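Local coordinates for protein 4-diphosphocytidyl-2C-methyl-D-erythritol synthase (Neisseria gonorrhoeae, PDB 1VGW) that probably catalyses the transfer of a cytidylyl group from CTP to 2-C-methyl-D-erythritol 4-phosphate, a step of isoprenoid biosynthesis, releasing diphosphate, at residues L108-D111 with A112-C116; I189-E192 with A193-V196. One frame throughout, in Å; residues are numbered along the deposited sequence.

Interaction 1 of 2, residues L108-D111 with A112-C116; sequences LVHD and AARCC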
loop_
_atom_site.group_PDB
_atom_site.type_symbol
_atom_site.label_atom_id
_atom_site.label_comp_id
_atom_site.label_asym_id
_atom_site.label_seq_id
_atom_site.Cartn_x
_atom_site.Cartn_y
_atom_site.Cartn_z
ATOM N N LEU B 108 8.270 19.282 -10.952
ATOM C CA LEU B 108 7.553 18.106 -10.403
ATOM C C LEU B 108 8.365 16.817 -10.656
ATOM O O LEU B 108 8.459 16.409 -11.830
ATOM C CB LEU B 108 6.182 17.964 -11.036
ATOM C CG LEU B 108 5.075 18.914 -10.623
ATOM C CD1 LEU B 108 5.275 20.327 -11.265
ATOM C CD2 LEU B 108 3.721 18.405 -11.072
ATOM N N VAL B 109 9.047 16.266 -9.675
ATOM C CA VAL B 109 9.909 15.086 -9.802
ATOM C C VAL B 109 9.103 13.785 -9.702
ATOM O O VAL B 109 8.510 13.470 -8.691
ATOM C CB VAL B 109 11.083 15.085 -8.828
ATOM C CG1 VAL B 109 12.201 14.079 -9.187
ATOM C CG2 VAL B 109 11.796 16.461 -8.753
ATOM N N HIS B 110 8.992 13.046 -10.818
ATOM C CA HIS B 110 8.156 11.839 -10.842
ATOM C C HIS B 110 8.904 10.554 -11.208
ATOM O O HIS B 110 9.717 10.600 -12.117
ATOM C CB HIS B 110 7.038 12.000 -11.877
ATOM C CG HIS B 110 5.954 10.981 -11.786
ATOM N ND1 HIS B 110 5.117 10.872 -10.703
ATOM C CD2 HIS B 110 5.559 10.017 -12.657
ATOM C CE1 HIS B 110 4.242 9.869 -10.904
ATOM N NE2 HIS B 110 4.502 9.356 -12.091
ATOM N N ASP B 111 8.595 9.465 -10.515
ATOM C CA ASP B 111 9.236 8.142 -10.831
ATOM C C ASP B 111 8.843 7.633 -12.233
ATOM O O ASP B 111 7.663 7.654 -12.578
ATOM C CB ASP B 111 8.696 7.125 -9.838
ATOM C CG ASP B 111 9.239 7.211 -8.438
ATOM O OD1 ASP B 111 8.438 6.981 -7.502
ATOM O OD2 ASP B 111 10.420 7.504 -8.240
ATOM N N ALA B 112 9.766 7.189 -13.044
ATOM C CA ALA B 112 9.534 6.592 -14.352
ATOM C C ALA B 112 8.626 5.363 -14.331
ATOM O O ALA B 112 7.961 5.025 -15.320
ATOM C CB ALA B 112 10.889 6.105 -14.931
ATOM N N ALA B 113 8.521 4.644 -13.217
ATOM C CA ALA B 113 7.669 3.497 -13.122
ATOM C C ALA B 113 6.312 3.743 -12.513
ATOM O O ALA B 113 5.635 2.721 -12.261
ATOM C CB ALA B 113 8.369 2.368 -12.352
ATOM N N ARG B 114 5.905 4.946 -12.192
ATOM C CA ARG B 114 4.549 5.161 -11.619
ATOM C C ARG B 114 3.698 5.646 -12.808
ATOM O O ARG B 114 3.426 6.837 -13.003
ATOM C CB ARG B 114 4.537 6.095 -10.451
ATOM C CG ARG B 114 5.033 5.617 -9.107
ATOM C CD ARG B 114 4.858 6.635 -7.992
ATOM N NE ARG B 114 5.693 6.367 -6.831
ATOM C CZ ARG B 114 5.304 5.712 -5.733
ATOM N NH1 ARG B 114 4.078 5.229 -5.601
ATOM N NH2 ARG B 114 6.142 5.550 -4.712
ATOM N N CYS B 115 3.218 4.645 -13.585
ATOM C CA CYS B 115 2.507 4.922 -14.802
ATOM C C CYS B 115 1.018 4.983 -14.717
ATOM O O CYS B 115 0.364 5.091 -15.776
ATOM C CB CYS B 115 2.942 4.001 -15.956
ATOM S SG CYS B 115 2.701 2.209 -15.661
ATOM N N CYS B 116 0.431 4.972 -13.554
ATOM C CA CYS B 116 -1.018 5.029 -13.410
ATOM C C CYS B 116 -1.454 6.221 -12.579
ATOM O O CYS B 116 -2.536 6.214 -11.996
ATOM C CB CYS B 116 -1.504 3.710 -12.776
ATOM S SG CYS B 116 -1.278 2.298 -13.936
HETATM O O HOH W 1 8.470 7.478 -4.184
#

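Interaction 2 of 2, residues I189-E192 with A193-V196; sequences ITDE and ASAV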
loop_
_atom_site.group_PDB
_atom_site.type_symbol
_atom_site.label_atom_id
_atom_site.label_comp_id
_atom_site.label_asym_id
_atom_site.label_seq_id
_atom_site.Cartn_x
_atom_site.Cartn_y
_atom_site.Cartn_z
ATOM N N ILE B 189 19.551 11.476 3.590
ATOM C CA ILE B 189 18.197 11.745 3.157
ATOM C C ILE B 189 17.626 10.655 2.247
ATOM O O ILE B 189 18.383 9.825 1.723
ATOM C CB ILE B 189 18.145 13.063 2.334
ATOM C CG1 ILE B 189 18.913 12.862 1.015
ATOM C CG2 ILE B 189 18.712 14.241 3.092
ATOM C CD1 ILE B 189 18.131 13.331 -0.191
ATOM N N THR B 190 16.321 10.677 1.992
ATOM C CA THR B 190 15.705 9.696 1.097
ATOM C C THR B 190 15.016 10.353 -0.098
ATOM O O THR B 190 15.637 10.385 -1.165
ATOM C CB THR B 190 14.716 8.783 1.821
ATOM O OG1 THR B 190 13.902 9.592 2.693
ATOM C CG2 THR B 190 15.453 7.726 2.656
ATOM N N ASP B 191 13.773 10.797 0.003
ATOM C CA ASP B 191 13.071 11.447 -1.089
ATOM C C ASP B 191 13.384 12.960 -1.195
ATOM O O ASP B 191 14.203 13.460 -0.410
ATOM C CB ASP B 191 11.565 11.215 -1.001
ATOM C CG ASP B 191 10.862 11.746 0.191
ATOM O OD1 ASP B 191 9.634 11.591 0.416
ATOM O OD2 ASP B 191 11.493 12.362 1.058
ATOM N N GLU B 192 12.824 13.653 -2.217
ATOM C CA GLU B 192 13.126 15.081 -2.356
ATOM C C GLU B 192 12.594 15.870 -1.143
ATOM O O GLU B 192 13.353 16.721 -0.664
ATOM C CB GLU B 192 12.691 15.738 -3.648
ATOM C CG GLU B 192 13.415 15.318 -4.912
ATOM C CD GLU B 192 13.127 13.860 -5.317
ATOM O OE1 GLU B 192 14.004 13.216 -5.935
ATOM O OE2 GLU B 192 12.039 13.306 -5.043
ATOM N N ALA B 193 11.420 15.598 -0.648
ATOM C CA ALA B 193 10.873 16.249 0.510
ATOM C C ALA B 193 11.817 16.220 1.694
ATOM O O ALA B 193 12.052 17.235 2.355
ATOM C CB ALA B 193 9.509 15.697 0.886
ATOM N N SER B 194 12.449 15.084 1.997
ATOM C CA SER B 194 13.328 15.002 3.152
ATOM C C SER B 194 14.537 15.905 3.021
ATOM O O SER B 194 15.138 16.257 4.042
ATOM C CB SER B 194 13.705 13.547 3.483
ATOM O OG SER B 194 14.806 13.113 2.707
ATOM N N ALA B 195 15.021 16.213 1.831
ATOM C CA ALA B 195 16.108 17.194 1.687
ATOM C C ALA B 195 15.536 18.626 1.856
ATOM O O ALA B 195 16.213 19.498 2.398
ATOM C CB ALA B 195 16.826 17.147 0.373
ATOM N N VAL B 196 14.304 18.861 1.458
ATOM C CA VAL B 196 13.712 20.182 1.681
ATOM C C VAL B 196 13.498 20.396 3.178
ATOM O O VAL B 196 13.880 21.448 3.688
ATOM C CB VAL B 196 12.469 20.421 0.832
ATOM C CG1 VAL B 196 11.665 21.637 1.292
ATOM C CG2 VAL B 196 12.888 20.711 -0.637
#

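Interaction 1 of 2, residues L108-D111 with A112-C116
Asp111 and Arg114 are the two ends of a type I beta turn that follows strand 106-109 in this GT-A-like cytidylyltransferase, and they are a compact example of how a turn can satisfy part of its polar groups internally and hand the rest to neighbours and to the second subunit. The backbone bond of the turn, a rather long one, runs from Arg114 N to Asp111 O at 3.3 Å. The side chains repeat the link. They run side by side in the same direction, and the extended Arg114 chain brings NE to 2.9 Å from Asp111 OD1. This salt bridge uses the anti lone pair of OD1, with the carboxylate and guanidinium planes nearly coplanar. A water spans the pair, accepting from Arg114 NH2 at 3.1 Å and giving only a weak bond to Asp111 OD1.

The remaining polar ends find partners elsewhere. Asp111 OD2 forms a salt bridge with Arg84, and Arg114 NH1 donates to the carbonyl of Asn212. Arg114 NH2 forms a salt bridge with Asp144 of the second subunit, so the turn meets the dimer interface. With several acceptors around it, the guanidinium is probably held in a fixed rotation, close to Lys214, which is predicted to position the MEP substrate.

His110 adds a clasp from the strand side. Its CG is anti to the backbone N (chi1 -167°), which carries the ring across to the far end of the turn, its plane 54° from that of the guanidinium. There the ring rests against the base of the arginine, with NE2 3.7 Å from Arg114 CB. His110 NE2 donates to Arg114 O at 2.9 Å, lying in the carbonyl plane on an oxygen lone pair, while that oxygen sits at the edge of the imidazole.

Interaction 2 of 2, residues I189-E192 with A193-V196
Asp191 and Ser194 hold their polar groups between the backbone N and the carbonyl carbon (chi1 62° and 84°), and these torsions fold both side chains back onto the main chain at the start of helix 192-197. The result is an N-cap. Asp191, at the cap position, accepts from Ser194 N through OD2 at 3.0 Å, and so supplies an acceptor to an amide in the first turn, where no preceding helical carbonyl is available. The amide meets OD2 on its anti side, 34° out of the carboxylate plane.

The serine hydroxyl is bonded twice, as acceptor and as donor. Ser194 OG accepts from Thr190 N at 3.0 Å in a fairly straight bond and donates to Asp191 O at 3.2 Å, so that one oxygen fastens the incoming loop at two successive residues. From the next residue, regular helical bonding begins: Val196 N donates to Glu192 O at 3.2 Å, and Ala195 N adds a weak bond to the same oxygen.

The cap carboxylate also serves the dimer, since OD2 forms a salt bridge with Lys147 of the second subunit. Its other oxygen, OD1, accepts from Gln170 NE2, while Glu192 OE1 forms a salt bridge with Arg84. Besides its Lys147 partner, the Asp191 carboxylate would probably be favoured by the helix N terminus. Ile189 covers the hydroxyl from the loop side, its CB 3.4 Å from Ser194 OG, and its far methyl CD1 reaches Ala195 CB at 4.1 Å.

From the N terminus, interaction 1 comes first: it closes the turn after strand 106-109. The chain then runs through helix 119-129, strand 136-141, the hairpin 146-149/154-158, strands 163-167 and 169-173 and helix 174-180 before interaction 2 closes the loop into helix 192-197; strand 204-207 follows. The two contacts are in series, neither nested nor crossed, with centres about 16 Å apart. They touch where Val109 CG1 packs on Glu192 OE1 at 3.8 Å. Arg84, from helix 84-98, bridges them, and Gln170 of strand 169-173 bonds to both regions. Both meet the 144-147 region of the second subunit, where strand 146-149 of its two-stranded sheet begins.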